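Local atomic coordinates of insecticidal crystal protein Cry7Cal (Bacillus thuringiensis, PDB entry 5ZI1), a protein that is an insecticidal toxin active against locusts, probably acting, as in related delta endotoxins, by binding receptors and forming pores in gut membranes. Residues 470-475 against 592-597. Numbering follows the deposited sequence.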
# COMPACT_ATOMS: atom_id res chain seq x y z
N GLN A 470 11.65 4.85 -9.05
CA GLN A 470 11.08 3.51 -9.15
C GLN A 470 9.60 3.71 -9.46
O GLN A 470 8.83 4.21 -8.62
CB GLN A 470 11.31 2.71 -7.87
CG GLN A 470 10.80 1.27 -7.93
CD GLN A 470 10.81 0.59 -6.57
OE1 GLN A 470 10.00 0.91 -5.71
NE2 GLN A 470 11.75 -0.34 -6.36
N ILE A 471 9.22 3.32 -10.67
CA ILE A 471 7.89 3.55 -11.21
C ILE A 471 7.25 2.19 -11.43
O ILE A 471 7.79 1.37 -12.18
CB ILE A 471 7.92 4.34 -12.53
CG1 ILE A 471 8.66 5.67 -12.35
CG2 ILE A 471 6.51 4.55 -13.03
CD1 ILE A 471 8.62 6.56 -13.60
N PRO A 472 6.12 1.89 -10.79
CA PRO A 472 5.49 0.59 -10.99
C PRO A 472 5.01 0.46 -12.42
O PRO A 472 4.61 1.43 -13.06
CB PRO A 472 4.32 0.61 -10.01
CG PRO A 472 4.80 1.50 -8.92
CD PRO A 472 5.59 2.59 -9.62
N ALA A 473 5.07 -0.77 -12.92
CA ALA A 473 4.55 -1.04 -14.25
C ALA A 473 3.09 -0.60 -14.37
O ALA A 473 2.66 -0.18 -15.45
CB ALA A 473 4.71 -2.53 -14.58
N VAL A 474 2.32 -0.69 -13.28
CA VAL A 474 0.92 -0.30 -13.38
C VAL A 474 0.74 1.20 -13.54
O VAL A 474 -0.36 1.63 -13.87
CB VAL A 474 0.11 -0.83 -12.17
CG1 VAL A 474 0.09 -2.34 -12.19
CG2 VAL A 474 0.68 -0.33 -10.87
N LYS A 475 1.80 2.01 -13.38
CA LYS A 475 1.72 3.43 -13.73
C LYS A 475 1.64 3.66 -15.24
O LYS A 475 1.46 4.81 -15.66
CB LYS A 475 2.92 4.20 -13.16
CG LYS A 475 2.99 4.26 -11.63
CD LYS A 475 1.77 4.96 -11.02
CE LYS A 475 1.70 6.45 -11.40
NZ LYS A 475 2.71 7.32 -10.69
N ILE A 592 6.39 -8.37 -14.43
CA ILE A 592 7.05 -7.08 -14.34
C ILE A 592 6.50 -6.39 -13.11
O ILE A 592 5.29 -6.15 -13.01
CB ILE A 592 6.82 -6.23 -15.60
CG1 ILE A 592 7.17 -6.99 -16.88
CG2 ILE A 592 7.56 -4.89 -15.49
CD1 ILE A 592 8.65 -7.27 -17.06
N ASP A 593 7.38 -6.07 -12.17
CA ASP A 593 6.97 -5.40 -10.96
C ASP A 593 7.23 -3.90 -11.10
O ASP A 593 6.32 -3.14 -11.42
CB ASP A 593 7.69 -6.02 -9.76
CG ASP A 593 7.50 -5.23 -8.48
OD1 ASP A 593 6.46 -4.55 -8.34
OD2 ASP A 593 8.42 -5.27 -7.63
N LYS A 594 8.48 -3.47 -10.92
CA LYS A 594 8.84 -2.06 -10.96
C LYS A 594 9.76 -1.76 -12.13
O LYS A 594 10.52 -2.63 -12.61
CB LYS A 594 9.52 -1.63 -9.66
CG LYS A 594 8.75 -1.97 -8.39
CD LYS A 594 7.44 -1.14 -8.26
CE LYS A 594 6.64 -1.57 -7.01
NZ LYS A 594 7.45 -1.50 -5.76
N ILE A 595 9.70 -0.51 -12.58
CA ILE A 595 10.62 0.02 -13.58
C ILE A 595 11.46 1.06 -12.88
O ILE A 595 10.92 2.00 -12.29
CB ILE A 595 9.87 0.64 -14.77
CG1 ILE A 595 8.70 -0.26 -15.14
CG2 ILE A 595 10.83 0.81 -15.92
CD1 ILE A 595 9.16 -1.56 -15.72
N GLU A 596 12.78 0.90 -12.95
CA GLU A 596 13.67 1.79 -12.20
C GLU A 596 14.57 2.54 -13.17
O GLU A 596 15.32 1.92 -13.94
CB GLU A 596 14.48 1.02 -11.16
CG GLU A 596 13.61 0.45 -10.07
CD GLU A 596 14.37 -0.45 -9.14
OE1 GLU A 596 15.53 -0.78 -9.48
OE2 GLU A 596 13.82 -0.81 -8.06
N PHE A 597 14.48 3.86 -13.11
CA PHE A 597 15.28 4.77 -13.91
C PHE A 597 16.48 5.18 -13.07
O PHE A 597 16.33 5.88 -12.06
CB PHE A 597 14.43 5.95 -14.36
CG PHE A 597 13.29 5.54 -15.25
CD1 PHE A 597 12.11 5.09 -14.71
CD2 PHE A 597 13.44 5.53 -16.62
CE1 PHE A 597 11.06 4.67 -15.52
CE2 PHE A 597 12.39 5.11 -17.44
CZ PHE A 597 11.21 4.68 -16.89
O HOH W 1 3.21 -2.64 -11.35
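Gln470 reaches over the neighbouring antiparallel strand and lies over Lys594 and Glu596, touching both. Its CB meets Glu596 CG; its CG, anti to the backbone N (chi1 -177°), sits 3.6 Å from both Lys594 CB and Glu596 CG. CD passes Lys594 CG, OE1 ends 3.5 Å from Lys594 NZ, and NE2 gives a 2.7 Å hydrogen bond to Glu596 OE2. That bond lies almost in the amide plane and uses the carboxylate's anti lone pair, with the two flat groups only 17° apart. Tyr241 also bonds OE2, and Arg525 forms a salt bridge with OE1.

In the backbone, Ile471 N and O bond Ile595 O and N, and Ala473 N bonds Asp593 O at 3.1 Å just where strand 468-472 gives way to a 3-10 turn. A water links that same carbonyl to Val474 N. On the other face Ile471 CD1 rests 3.6 Å from Phe597 CE1, its side chain running at a slant to that of the phenylalanine. Asp593 and Lys594 form a classic beta bulge opposite Arg527.

This is sheet pairing in the C-terminal beta domain: apolar where Ile471 and Ile595 point, polar and buried where Gln470 and Glu596 do, and there the amide N-H, Tyr241 and Arg525 probably help stabilise a charged Glu596.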